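Long-range contacts in Lmo0135 protein (Listeria monocytogenes EGD-e, PDB 5ISU), which is the substrate-binding protein CtaP of an ABC transporter and probably takes part in peptide uptake: residues Asp430-Lys435 and Tyr449-Asn454; Tyr345-Ser350 and Asn379-Ile384; Lys326-Val331 and Lys365-Thr370; Asn420-His425 and Asp459-Pro464. All coordinates share one frame; numbering follows the deposited sequence.

Contact 1. Residues Asp430-Lys435 and Tyr449-Asn454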
loop_
_atom_site.group_PDB
_atom_site.type_symbol
_atom_site.label_atom_id
_atom_site.label_comp_id
_atom_site.label_asym_id
_atom_site.label_seq_id
_atom_site.Cartn_x
_atom_site.Cartn_y
_atom_site.Cartn_z
ATOM N N ASP A 430 14.838 -17.923 4.366
ATOM C CA ASP A 430 13.476 -18.380 4.098
ATOM C C ASP A 430 12.896 -19.167 5.288
ATOM O O ASP A 430 11.696 -19.080 5.547
ATOM C CB ASP A 430 13.401 -19.180 2.779
ATOM C CG ASP A 430 13.618 -18.288 1.516
ATOM O OD1 ASP A 430 13.952 -17.080 1.644
ATOM O OD2 ASP A 430 13.457 -18.807 0.387
ATOM N N ALA A 431 13.752 -19.882 6.025
ATOM C CA ALA A 431 13.317 -20.632 7.224
ATOM C C ALA A 431 12.888 -19.661 8.326
ATOM O O ALA A 431 11.944 -19.944 9.067
ATOM C CB ALA A 431 14.417 -21.575 7.729
ATOM N N LEU A 432 13.591 -18.525 8.426
ATOM C CA LEU A 432 13.228 -17.467 9.378
ATOM C C LEU A 432 11.861 -16.854 9.018
ATOM O O LEU A 432 11.024 -16.647 9.900
ATOM C CB LEU A 432 14.298 -16.362 9.442
ATOM C CG LEU A 432 15.553 -16.646 10.278
ATOM C CD1 LEU A 432 16.635 -15.611 10.006
ATOM C CD2 LEU A 432 15.218 -16.707 11.771
ATOM N N TRP A 433 11.649 -16.558 7.732
ATOM C CA TRP A 433 10.364 -16.019 7.284
ATOM C C TRP A 433 9.249 -16.934 7.748
ATOM O O TRP A 433 8.316 -16.475 8.398
ATOM C CB TRP A 433 10.277 -15.861 5.763
ATOM C CG TRP A 433 10.988 -14.645 5.155
ATOM C CD1 TRP A 433 12.126 -14.652 4.387
ATOM C CD2 TRP A 433 10.571 -13.273 5.227
ATOM N NE1 TRP A 433 12.429 -13.380 3.985
ATOM C CE2 TRP A 433 11.496 -12.515 4.486
ATOM C CE3 TRP A 433 9.495 -12.614 5.832
ATOM C CZ2 TRP A 433 11.392 -11.112 4.355
ATOM C CZ3 TRP A 433 9.397 -11.234 5.702
ATOM C CH2 TRP A 433 10.337 -10.502 4.964
ATOM N N GLU A 434 9.365 -18.231 7.446
ATOM C CA GLU A 434 8.331 -19.205 7.847
ATOM C C GLU A 434 8.192 -19.357 9.358
ATOM O O GLU A 434 7.086 -19.487 9.866
ATOM C CB GLU A 434 8.526 -20.554 7.162
ATOM C CG GLU A 434 8.228 -20.473 5.666
ATOM C CD GLU A 434 7.978 -21.834 5.023
ATOM O OE1 GLU A 434 8.432 -22.867 5.576
ATOM O OE2 GLU A 434 7.319 -21.869 3.956
ATOM N N LYS A 435 9.311 -19.286 10.061
ATOM C CA LYS A 435 9.314 -19.357 11.514
ATOM C C LYS A 435 8.571 -18.145 12.105
ATOM O O LYS A 435 7.820 -18.282 13.056
ATOM C CB LYS A 435 10.760 -19.413 12.021
ATOM C CG LYS A 435 10.961 -19.643 13.518
ATOM C CD LYS A 435 12.461 -19.588 13.829
ATOM C CE LYS A 435 12.789 -19.547 15.319
ATOM N NZ LYS A 435 12.452 -20.805 16.026
ATOM N N TYR A 449 12.086 -11.100 13.146
ATOM C CA TYR A 449 12.048 -10.080 12.100
ATOM C C TYR A 449 13.240 -9.106 12.186
ATOM O O TYR A 449 13.625 -8.518 11.175
ATOM C CB TYR A 449 10.688 -9.393 12.016
ATOM C CG TYR A 449 9.629 -10.361 11.515
ATOM C CD1 TYR A 449 9.552 -10.704 10.168
ATOM C CD2 TYR A 449 8.735 -10.951 12.391
ATOM C CE1 TYR A 449 8.613 -11.617 9.714
ATOM C CE2 TYR A 449 7.791 -11.856 11.949
ATOM C CZ TYR A 449 7.727 -12.187 10.616
ATOM O OH TYR A 449 6.750 -13.068 10.200
ATOM N N GLU A 450 13.843 -8.968 13.364
ATOM C CA GLU A 450 15.071 -8.152 13.475
ATOM C C GLU A 450 16.212 -8.832 12.725
ATOM O O GLU A 450 16.945 -8.161 11.980
ATOM C CB GLU A 450 15.443 -7.850 14.918
ATOM C CG GLU A 450 14.513 -6.811 15.521
ATOM C CD GLU A 450 14.852 -6.434 16.952
ATOM O OE1 GLU A 450 15.578 -7.192 17.641
ATOM O OE2 GLU A 450 14.373 -5.368 17.392
ATOM N N LYS A 451 16.325 -10.155 12.856
ATOM C CA LYS A 451 17.366 -10.866 12.134
ATOM C C LYS A 451 17.142 -10.773 10.649
ATOM O O LYS A 451 18.094 -10.621 9.903
ATOM C CB LYS A 451 17.529 -12.344 12.560
ATOM C CG LYS A 451 18.240 -12.513 13.896
ATOM C CD LYS A 451 19.029 -13.828 13.993
ATOM C CE LYS A 451 18.169 -15.082 14.075
ATOM N NZ LYS A 451 17.485 -15.219 15.392
ATOM N N ILE A 452 15.886 -10.875 10.224
ATOM C CA ILE A 452 15.527 -10.782 8.798
ATOM C C ILE A 452 15.943 -9.420 8.238
ATOM O O ILE A 452 16.607 -9.352 7.198
ATOM C CB ILE A 452 14.028 -11.082 8.568
ATOM C CG1 ILE A 452 13.743 -12.553 8.925
ATOM C CG2 ILE A 452 13.638 -10.809 7.116
ATOM C CD1 ILE A 452 12.287 -12.936 8.894
ATOM N N GLN A 453 15.618 -8.355 8.972
ATOM C CA GLN A 453 15.994 -6.989 8.574
ATOM C C GLN A 453 17.510 -6.875 8.532
ATOM O O GLN A 453 18.074 -6.302 7.599
ATOM C CB GLN A 453 15.376 -5.922 9.514
ATOM C CG GLN A 453 13.852 -5.819 9.440
ATOM C CD GLN A 453 13.274 -4.842 10.446
ATOM O OE1 GLN A 453 13.251 -3.617 10.227
ATOM N NE2 GLN A 453 12.787 -5.375 11.553
ATOM N N ASN A 454 18.168 -7.431 9.539
ATOM C CA ASN A 454 19.629 -7.437 9.576
ATOM C C ASN A 454 20.266 -8.235 8.445
ATOM O O ASN A 454 21.221 -7.757 7.837
ATOM C CB ASN A 454 20.144 -7.884 10.949
ATOM C CG ASN A 454 20.134 -6.741 11.951
ATOM O OD1 ASN A 454 19.418 -6.759 12.950
ATOM N ND2 ASN A 454 20.882 -5.704 11.638
HETATM O O HOH W 1 6.993 -14.137 7.984
#
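Leu-432, Trp-433 and Ile-452 carry most of the contact between helices 427-438 and 442-458. The CG2 methyl of Ile-452 lies over one face of the Trp-433 indole, 3.9 Å from the centroid of the six-membered ring and 25° off its normal, a CH-pi contact displaced toward the rim; CZ2 of Trp-433 is the ring atom nearest that methyl. With CG1 beside its own backbone N (chi1 -66°), Ile-452 also brings CG1 to 3.9 Å from CB of Leu-432. The second aromatic contact is Tyr-449 CE1 against Trp-433 CE3, at 4.1 Å, the two side chains crossing at about a right angle. Farther out, the CE methylene of Lys-451 meets CD2 of Leu-432.

The polar link is indirect. One water donates to Trp-433 O at 2.7 Å and accepts from Tyr-449 OH at 2.5 Å; that hydroxyl also bonds to Arg-445.

The two segments run nearly antiparallel, at 150° with axes 9.8 Å apart, as expected of a helical hairpin. The direct contact between them is apolar, with Leu-432, Trp-433 and Ile-452 giving most of the buried surface, while the water links a main-chain carbonyl to the phenol and, with Arg-445, probably helps to hold the hydroxyl.

Contact 2. Residues Tyr345-Ser350 and Asn379-Ile384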
loop_
_atom_site.group_PDB
_atom_site.type_symbol
_atom_site.label_atom_id
_atom_site.label_comp_id
_atom_site.label_asym_id
_atom_site.label_seq_id
_atom_site.Cartn_x
_atom_site.Cartn_y
_atom_site.Cartn_z
ATOM N N TYR A 345 17.024 -0.011 -15.032
ATOM C CA TYR A 345 15.711 0.022 -15.679
ATOM C C TYR A 345 14.723 0.701 -14.751
ATOM O O TYR A 345 14.652 0.380 -13.582
ATOM C CB TYR A 345 15.232 -1.399 -16.042
ATOM C CG TYR A 345 15.744 -1.948 -17.370
ATOM C CD1 TYR A 345 17.073 -2.350 -17.531
ATOM C CD2 TYR A 345 14.874 -2.114 -18.454
ATOM C CE1 TYR A 345 17.530 -2.863 -18.747
ATOM C CE2 TYR A 345 15.321 -2.622 -19.671
ATOM C CZ TYR A 345 16.644 -2.995 -19.816
ATOM O OH TYR A 345 17.068 -3.514 -21.026
ATOM N N TYR A 346 13.947 1.626 -15.299
ATOM C CA TYR A 346 12.970 2.372 -14.525
ATOM C C TYR A 346 11.829 2.844 -15.434
ATOM O O TYR A 346 11.853 2.607 -16.649
ATOM C CB TYR A 346 13.673 3.544 -13.818
ATOM C CG TYR A 346 14.352 4.522 -14.747
ATOM C CD1 TYR A 346 15.629 4.270 -15.250
ATOM C CD2 TYR A 346 13.732 5.715 -15.099
ATOM C CE1 TYR A 346 16.253 5.163 -16.107
ATOM C CE2 TYR A 346 14.341 6.619 -15.954
ATOM C CZ TYR A 346 15.600 6.343 -16.456
ATOM O OH TYR A 346 16.193 7.240 -17.300
ATOM N N LEU A 347 10.823 3.477 -14.837
ATOM C CA LEU A 347 9.663 3.990 -15.579
ATOM C C LEU A 347 10.031 5.232 -16.410
ATOM O O LEU A 347 10.659 6.157 -15.900
ATOM C CB LEU A 347 8.538 4.328 -14.593
ATOM C CG LEU A 347 7.957 3.148 -13.806
ATOM C CD1 LEU A 347 7.165 3.613 -12.590
ATOM C CD2 LEU A 347 7.096 2.267 -14.702
ATOM N N ASN A 348 9.612 5.263 -17.675
ATOM C CA ASN A 348 9.917 6.406 -18.563
ATOM C C ASN A 348 9.003 7.630 -18.380
ATOM O O ASN A 348 9.165 8.625 -19.079
ATOM C CB ASN A 348 9.903 5.976 -20.045
ATOM C CG ASN A 348 8.515 5.576 -20.546
ATOM O OD1 ASN A 348 7.536 5.543 -19.795
ATOM N ND2 ASN A 348 8.436 5.252 -21.828
ATOM N N ASN A 349 8.053 7.547 -17.450
ATOM C CA ASN A 349 7.105 8.629 -17.188
ATOM C C ASN A 349 7.154 9.113 -15.730
ATOM O O ASN A 349 6.148 9.586 -15.201
ATOM C CB ASN A 349 5.696 8.128 -17.509
ATOM C CG ASN A 349 5.251 7.001 -16.592
ATOM O OD1 ASN A 349 6.039 6.466 -15.799
ATOM N ND2 ASN A 349 3.983 6.640 -16.686
ATOM N N SER A 350 8.304 8.972 -15.079
ATOM C CA SER A 350 8.458 9.384 -13.679
ATOM C C SER A 350 9.708 10.214 -13.531
ATOM O O SER A 350 10.818 9.695 -13.622
ATOM C CB SER A 350 8.542 8.159 -12.767
ATOM O OG SER A 350 8.787 8.540 -11.422
ATOM N N ASN A 379 4.123 -1.072 -19.225
ATOM C CA ASN A 379 3.754 -2.454 -19.559
ATOM C C ASN A 379 5.006 -3.281 -19.773
ATOM O O ASN A 379 5.159 -4.352 -19.188
ATOM C CB ASN A 379 2.909 -2.521 -20.837
ATOM C CG ASN A 379 1.629 -1.710 -20.751
ATOM O OD1 ASN A 379 1.399 -0.973 -19.785
ATOM N ND2 ASN A 379 0.793 -1.823 -21.783
ATOM N N ALA A 380 5.898 -2.766 -20.619
ATOM C CA ALA A 380 7.154 -3.440 -20.936
ATOM C C ALA A 380 7.977 -3.696 -19.681
ATOM O O ALA A 380 8.600 -4.745 -19.554
ATOM C CB ALA A 380 7.958 -2.626 -21.939
ATOM N N LEU A 381 7.954 -2.743 -18.745
ATOM C CA LEU A 381 8.716 -2.873 -17.497
ATOM C C LEU A 381 8.184 -4.031 -16.640
ATOM O O LEU A 381 8.964 -4.750 -16.026
ATOM C CB LEU A 381 8.711 -1.560 -16.711
ATOM C CG LEU A 381 9.581 -1.497 -15.445
ATOM C CD1 LEU A 381 11.052 -1.745 -15.757
ATOM C CD2 LEU A 381 9.404 -0.155 -14.753
ATOM N N SER A 382 6.862 -4.198 -16.597
ATOM C CA SER A 382 6.257 -5.311 -15.863
ATOM C C SER A 382 6.734 -6.616 -16.468
ATOM O O SER A 382 7.281 -7.456 -15.769
ATOM C CB SER A 382 4.728 -5.267 -15.905
ATOM O OG SER A 382 4.231 -4.151 -15.195
ATOM N N ASN A 383 6.552 -6.765 -17.779
ATOM C CA ASN A 383 6.991 -7.979 -18.479
ATOM C C ASN A 383 8.455 -8.308 -18.161
ATOM O O ASN A 383 8.812 -9.477 -18.023
ATOM C CB ASN A 383 6.815 -7.835 -19.996
ATOM C CG ASN A 383 5.368 -7.620 -20.408
ATOM O OD1 ASN A 383 4.440 -7.780 -19.610
ATOM N ND2 ASN A 383 5.170 -7.254 -21.663
ATOM N N ILE A 384 9.289 -7.276 -18.027
ATOM C CA ILE A 384 10.704 -7.474 -17.721
ATOM C C ILE A 384 10.947 -7.856 -16.265
ATOM O O ILE A 384 11.576 -8.877 -15.992
ATOM C CB ILE A 384 11.547 -6.232 -18.079
ATOM C CG1 ILE A 384 11.650 -6.102 -19.600
ATOM C CG2 ILE A 384 12.957 -6.336 -17.503
ATOM C CD1 ILE A 384 12.365 -4.848 -20.072
#
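The Tyr-345 ring meets the CD1 methyl of Ile-384, which approaches obliquely, directed neither squarely at a face nor at an edge. Its nearest ring atom is Tyr-345 CE2, at 3.7 Å, with CD2 of the same ring next, so one side of the ring takes the contact, and the two side chains cross at about a right angle. The other flat group, the ring of Tyr-346, is carried on a bond that points away from the helix; this residue offers its main chain instead, its carbonyl carbon C lying 3.9 Å from CD2 of Leu-381.

Leu-381 is the central side chain. Its CG is anti to the backbone N (chi1 -174°), and its two methyls divide the work: CD1 reaches CB of Tyr-345 at 4.2 Å, while CD2 also meets the Leu-347 side chain. There CD2 of Leu-381 and CD2 of Leu-347 are 3.3 Å apart, tighter than ordinary van der Waals contact, and the leucines cross at about a right angle. All the side-chain contacts between the segments are apolar.

The strand and helix segments run at 142° to each other, their axes 8.8 Å apart. Strand 341-347 lies between 370-376 and 395-400, parallel to both, and helix 378-385 follows strand 370-376 directly. Leu-381 also touches Thr-376, and Ile-384 touches Tyr-393. On the other side, Tyr-346 packs against Gln-353 and Ala-357 of helix 351-365.

Contact 3. Residues Lys326-Val331 and Lys365-Thr370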
loop_
_atom_site.group_PDB
_atom_site.type_symbol
_atom_site.label_atom_id
_atom_site.label_comp_id
_atom_site.label_asym_id
_atom_site.label_seq_id
_atom_site.Cartn_x
_atom_site.Cartn_y
_atom_site.Cartn_z
ATOM N N LYS A 326 35.863 3.671 0.314
ATOM C CA LYS A 326 35.615 2.268 0.655
ATOM C C LYS A 326 34.908 1.569 -0.495
ATOM O O LYS A 326 35.123 0.380 -0.725
ATOM C CB LYS A 326 34.794 2.131 1.930
ATOM C CG LYS A 326 34.639 0.689 2.381
ATOM C CD LYS A 326 33.906 0.591 3.703
ATOM C CE LYS A 326 33.891 -0.842 4.213
ATOM N NZ LYS A 326 33.165 -0.969 5.512
ATOM N N ALA A 327 34.068 2.310 -1.214
ATOM C CA ALA A 327 33.375 1.759 -2.370
ATOM C C ALA A 327 34.377 1.332 -3.423
ATOM O O ALA A 327 34.203 0.286 -4.040
ATOM C CB ALA A 327 32.403 2.760 -2.961
ATOM N N LYS A 328 35.412 2.151 -3.638
ATOM C CA LYS A 328 36.480 1.822 -4.602
ATOM C C LYS A 328 37.199 0.529 -4.184
ATOM O O LYS A 328 37.525 -0.302 -5.024
ATOM C CB LYS A 328 37.458 2.999 -4.791
ATOM C CG LYS A 328 36.873 4.141 -5.626
ATOM C CD LYS A 328 37.800 5.352 -5.761
ATOM C CE LYS A 328 37.942 6.112 -4.443
ATOM N NZ LYS A 328 38.769 7.359 -4.517
ATOM N N LYS A 329 37.433 0.381 -2.882
ATOM C CA LYS A 329 38.034 -0.834 -2.315
ATOM C C LYS A 329 37.212 -2.087 -2.621
ATOM O O LYS A 329 37.759 -3.109 -3.023
ATOM C CB LYS A 329 38.199 -0.700 -0.782
ATOM C CG LYS A 329 39.600 -0.362 -0.283
ATOM C CD LYS A 329 40.411 -1.650 -0.129
ATOM C CE LYS A 329 41.829 -1.417 0.377
ATOM N NZ LYS A 329 42.690 -0.734 -0.627
ATOM N N LEU A 330 35.902 -1.995 -2.431
ATOM C CA LEU A 330 35.007 -3.136 -2.647
ATOM C C LEU A 330 34.832 -3.535 -4.117
ATOM O O LEU A 330 34.792 -4.734 -4.440
ATOM C CB LEU A 330 33.656 -2.874 -1.979
ATOM C CG LEU A 330 33.755 -2.946 -0.453
ATOM C CD1 LEU A 330 32.639 -2.168 0.216
ATOM C CD2 LEU A 330 33.784 -4.396 0.022
ATOM N N VAL A 331 34.722 -2.550 -5.000
ATOM C CA VAL A 331 34.591 -2.864 -6.420
ATOM C C VAL A 331 35.878 -3.580 -6.908
ATOM O O VAL A 331 35.807 -4.453 -7.769
ATOM C CB VAL A 331 34.205 -1.624 -7.275
ATOM C CG1 VAL A 331 35.206 -0.493 -7.109
ATOM C CG2 VAL A 331 34.069 -2.004 -8.746
ATOM N N LYS A 365 29.848 6.360 -11.733
ATOM C CA LYS A 365 30.977 6.833 -12.536
ATOM C C LYS A 365 32.180 7.118 -11.645
ATOM O O LYS A 365 33.292 6.683 -11.949
ATOM C CB LYS A 365 30.654 8.108 -13.324
ATOM C CG LYS A 365 29.982 7.895 -14.670
ATOM C CD LYS A 365 29.962 9.192 -15.478
ATOM C CE LYS A 365 29.344 8.982 -16.855
ATOM N NZ LYS A 365 29.345 10.224 -17.680
ATOM N N GLU A 366 31.938 7.813 -10.533
ATOM C CA GLU A 366 33.005 8.204 -9.609
ATOM C C GLU A 366 33.723 7.025 -8.920
ATOM O O GLU A 366 34.843 7.193 -8.430
ATOM C CB GLU A 366 32.484 9.209 -8.577
ATOM C CG GLU A 366 33.600 9.944 -7.839
ATOM C CD GLU A 366 33.100 11.030 -6.910
ATOM O OE1 GLU A 366 33.948 11.753 -6.337
ATOM O OE2 GLU A 366 31.870 11.168 -6.746
ATOM N N ILE A 367 33.099 5.845 -8.877
ATOM C CA ILE A 367 33.773 4.658 -8.301
ATOM C C ILE A 367 34.267 3.697 -9.400
ATOM O O ILE A 367 34.529 2.528 -9.130
ATOM C CB ILE A 367 32.919 3.891 -7.238
ATOM C CG1 ILE A 367 31.670 3.235 -7.847
ATOM C CG2 ILE A 367 32.542 4.824 -6.101
ATOM C CD1 ILE A 367 31.025 2.196 -6.945
ATOM N N GLY A 368 34.390 4.201 -10.628
ATOM C CA GLY A 368 34.882 3.413 -11.760
ATOM C C GLY A 368 33.897 2.444 -12.396
ATOM O O GLY A 368 34.316 1.554 -13.147
ATOM N N VAL A 369 32.600 2.612 -12.118
ATOM C CA VAL A 369 31.552 1.728 -12.675
ATOM C C VAL A 369 30.688 2.503 -13.673
ATOM O O VAL A 369 30.197 3.575 -13.348
ATOM C CB VAL A 369 30.646 1.143 -11.555
ATOM C CG1 VAL A 369 29.507 0.304 -12.143
ATOM C CG2 VAL A 369 31.469 0.326 -10.568
ATOM N N THR A 370 30.498 1.950 -14.875
ATOM C CA THR A 370 29.692 2.596 -15.922
ATOM C C THR A 370 28.252 2.088 -15.867
ATOM O O THR A 370 28.014 0.878 -15.954
ATOM C CB THR A 370 30.265 2.329 -17.330
ATOM O OG1 THR A 370 31.646 2.699 -17.366
ATOM C CG2 THR A 370 29.500 3.120 -18.399
#
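Ile-367 turns its CG2 methyl toward the helix because CG1 takes the crowded position between backbone N and carbonyl carbon (chi1 66°), leaving CG2 beside the N; from there CG2 meets CB of Ala-327 at 3.8 Å. Val-331 has the same kind of first torsion (chi1 57°), and its two methyls part company: CG1 lies 3.7 Å from the carbonyl O of Ile-367, whereas CG2 meets CG2 of Val-369 at 3.9 Å. These two valines slide past each other in opposite directions.

At the exposed margin the aliphatic part of Lys-328 runs past the turn, with its CG 4.1 Å from CA of Ile-367. The ammonium NZ of Lys-328 stays 6.8 Å from Glu-366 OE1, too far for a salt bridge, although the opposite charges may attract weakly. Ile-367 also touches Ile-324, and Ala-327 touches Tyr-281 of helix 273-281, so apolar contact extends beyond the two segments.

The backbone of 365-370 is held by its own bonds. Gly-368 N donates to Lys-365 O at 3.0 Å, closing a type I turn, and Val-369 N returns to the O of Tyr-364. With Gly-368 at positive phi (78°) as the C-prime residue, this is a Schellman motif ending helix 351-365. Such a motif ends a helix and turns the chain out of it; here it leads into strand 370-376 within a beta-alpha-beta crossover from strand 341-347, and helix 324-334 packs against the turn.

Contact 4. Residues Asn420-His425 and Asp459-Pro464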
loop_
_atom_site.group_PDB
_atom_site.type_symbol
_atom_site.label_atom_id
_atom_site.label_comp_id
_atom_site.label_asym_id
_atom_site.label_seq_id
_atom_site.Cartn_x
_atom_site.Cartn_y
_atom_site.Cartn_z
ATOM N N ASN A 420 10.193 -11.229 -6.085
ATOM C CA ASN A 420 11.589 -11.192 -5.607
ATOM C C ASN A 420 12.420 -10.624 -6.766
ATOM O O ASN A 420 13.088 -11.366 -7.502
ATOM C CB ASN A 420 12.035 -12.616 -5.227
ATOM C CG ASN A 420 13.448 -12.693 -4.630
ATOM O OD1 ASN A 420 14.284 -11.798 -4.783
ATOM N ND2 ASN A 420 13.722 -13.812 -3.957
ATOM N N TYR A 421 12.373 -9.303 -6.912
ATOM C CA TYR A 421 13.057 -8.595 -8.026
ATOM C C TYR A 421 14.578 -8.766 -8.071
ATOM O O TYR A 421 15.186 -8.760 -9.153
ATOM C CB TYR A 421 12.678 -7.096 -8.033
ATOM C CG TYR A 421 11.169 -6.865 -8.192
ATOM C CD1 TYR A 421 10.499 -7.312 -9.331
ATOM C CD2 TYR A 421 10.423 -6.192 -7.221
ATOM C CE1 TYR A 421 9.136 -7.119 -9.496
ATOM C CE2 TYR A 421 9.056 -5.990 -7.381
ATOM C CZ TYR A 421 8.420 -6.455 -8.526
ATOM O OH TYR A 421 7.076 -6.271 -8.714
ATOM N N SER A 422 15.174 -8.947 -6.898
ATOM C CA SER A 422 16.606 -9.129 -6.779
ATOM C C SER A 422 17.043 -10.575 -7.114
ATOM O O SER A 422 18.222 -10.815 -7.340
ATOM C CB SER A 422 17.053 -8.755 -5.364
ATOM O OG SER A 422 16.678 -7.420 -5.022
ATOM N N ASN A 423 16.091 -11.515 -7.146
ATOM C CA ASN A 423 16.359 -12.943 -7.425
ATOM C C ASN A 423 17.359 -13.540 -6.409
ATOM O O ASN A 423 18.182 -14.403 -6.746
ATOM C CB ASN A 423 16.830 -13.153 -8.874
ATOM C CG ASN A 423 15.805 -12.696 -9.893
ATOM O OD1 ASN A 423 14.710 -13.229 -9.956
ATOM N ND2 ASN A 423 16.177 -11.720 -10.724
ATOM N N TYR A 424 17.231 -13.081 -5.163
ATOM C CA TYR A 424 18.065 -13.498 -4.029
ATOM C C TYR A 424 17.580 -14.829 -3.453
ATOM O O TYR A 424 16.441 -14.944 -3.005
ATOM C CB TYR A 424 18.006 -12.390 -2.976
ATOM C CG TYR A 424 18.679 -12.638 -1.644
ATOM C CD1 TYR A 424 20.068 -12.665 -1.530
ATOM C CD2 TYR A 424 17.926 -12.741 -0.479
ATOM C CE1 TYR A 424 20.677 -12.838 -0.299
ATOM C CE2 TYR A 424 18.532 -12.919 0.750
ATOM C CZ TYR A 424 19.902 -12.962 0.837
ATOM O OH TYR A 424 20.499 -13.139 2.062
ATOM N N HIS A 425 18.455 -15.832 -3.464
ATOM C CA HIS A 425 18.106 -17.172 -2.983
ATOM C C HIS A 425 18.901 -17.546 -1.738
ATOM O O HIS A 425 20.106 -17.816 -1.808
ATOM C CB HIS A 425 18.313 -18.199 -4.099
ATOM C CG HIS A 425 17.693 -17.797 -5.399
ATOM N ND1 HIS A 425 16.342 -17.550 -5.534
ATOM C CD2 HIS A 425 18.236 -17.597 -6.622
ATOM C CE1 HIS A 425 16.080 -17.205 -6.783
ATOM N NE2 HIS A 425 17.211 -17.234 -7.465
ATOM N N ASP A 459 23.385 -8.350 3.600
ATOM C CA ASP A 459 23.659 -8.905 2.248
ATOM C C ASP A 459 23.403 -7.928 1.102
ATOM O O ASP A 459 23.519 -8.302 -0.087
ATOM C CB ASP A 459 22.885 -10.213 2.008
ATOM C CG ASP A 459 23.492 -11.400 2.741
ATOM O OD1 ASP A 459 24.524 -11.213 3.410
ATOM O OD2 ASP A 459 22.945 -12.522 2.629
ATOM N N ALA A 460 23.090 -6.680 1.457
ATOM C CA ALA A 460 22.781 -5.649 0.487
ATOM C C ALA A 460 21.944 -6.196 -0.659
ATOM O O ALA A 460 22.303 -6.048 -1.829
ATOM C CB ALA A 460 24.056 -4.998 -0.024
ATOM N N VAL A 461 20.828 -6.824 -0.303
ATOM C CA VAL A 461 19.899 -7.413 -1.280
ATOM C C VAL A 461 19.254 -6.326 -2.132
ATOM O O VAL A 461 19.037 -6.503 -3.340
ATOM C CB VAL A 461 18.810 -8.240 -0.576
ATOM C CG1 VAL A 461 17.849 -8.842 -1.591
ATOM C CG2 VAL A 461 19.460 -9.334 0.261
ATOM N N ILE A 462 18.911 -5.220 -1.481
ATOM C CA ILE A 462 18.368 -4.047 -2.155
ATOM C C ILE A 462 19.067 -2.838 -1.551
ATOM O O ILE A 462 19.914 -2.992 -0.684
ATOM C CB ILE A 462 16.855 -3.893 -1.925
ATOM C CG1 ILE A 462 16.548 -3.678 -0.429
ATOM C CG2 ILE A 462 16.116 -5.106 -2.474
ATOM C CD1 ILE A 462 15.151 -3.167 -0.161
ATOM N N TYR A 463 18.705 -1.655 -2.022
ATOM C CA TYR A 463 19.173 -0.397 -1.451
ATOM C C TYR A 463 17.907 0.403 -1.108
ATOM O O TYR A 463 17.294 0.968 -2.002
ATOM C CB TYR A 463 20.063 0.399 -2.417
ATOM C CG TYR A 463 20.621 1.657 -1.776
ATOM C CD1 TYR A 463 21.774 1.609 -1.018
ATOM C CD2 TYR A 463 19.965 2.880 -1.892
ATOM C CE1 TYR A 463 22.277 2.737 -0.405
ATOM C CE2 TYR A 463 20.457 4.012 -1.291
ATOM C CZ TYR A 463 21.625 3.938 -0.546
ATOM O OH TYR A 463 22.159 5.071 0.061
ATOM N N PRO A 464 17.461 0.376 0.162
ATOM C CA PRO A 464 16.272 1.179 0.534
ATOM C C PRO A 464 16.626 2.654 0.457
ATOM O O PRO A 464 17.547 3.084 1.120
ATOM C CB PRO A 464 15.977 0.765 1.981
ATOM C CG PRO A 464 16.847 -0.435 2.251
ATOM C CD PRO A 464 18.005 -0.366 1.311
#
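Tyr-424 OH donates to Asp-459 OD2 at 2.6 Å, reaching the carboxylate on its anti side, with ring and carboxylate planes 73° apart. The acceptor sits just beyond helix 442-458, whose end is a Schellman motif with Ala-460 as the C-prime residue at positive phi. Asn-426 bonds to the same hydroxyl, while Asp-459 OD1 has a long, weak ion pair with Lys-273.

A second bond crosses from Ser-422 OG to Val-461 O at 3.0 Å, its donor above the carbonyl plane. Around the type I turn Asn-420 to Asn-423, Asn-420 holds the main chain of Tyr-424 at two points: OD1 accepts from Tyr-424 N at 3.2 Å and ND2 donates to Tyr-424 O at 3.1 Å. From that backbone, CG of Tyr-424 stands anti to the N (chi1 174°), which directs the ring to Val-461.

Packing follows from the same residues. Ile-462, at the start of strand 462-475, brings CG2 to 3.5 Å from Ser-422 OG, and Val-461 CG1 touches both Ser-422 CB and Tyr-424 CB. Tyr-424 also touches Thr-455 and Ile-456 of the helix. Over the ring face, Val-461 CG2 stands 3.5 Å from the centroid of the Tyr-424 ring and 4° off its normal, a CH-pi contact almost exactly above the centre.

Contacts 2 and 3 interlock along the chain: their segments alternate, the strand 341-347 of contact 2 follows the helix 324-334 of contact 3, and their centres are 27 Å apart. Both come before contacts 4 and 1. Contact 1 is nested inside the loop closed by contact 4, with centres 14 Å apart and nearest atoms about 5 Å apart; helix 442-458 is followed, after the short loop 459-461, by strand 462-475. Contacts 2 and 4, 19 Å apart between centres, tie a helix and a loop to the one mixed sheet of this solute-binding protein, while contact 1 pairs two helices and contact 3 sets a helix against a helix-ending turn. No two contacts touch.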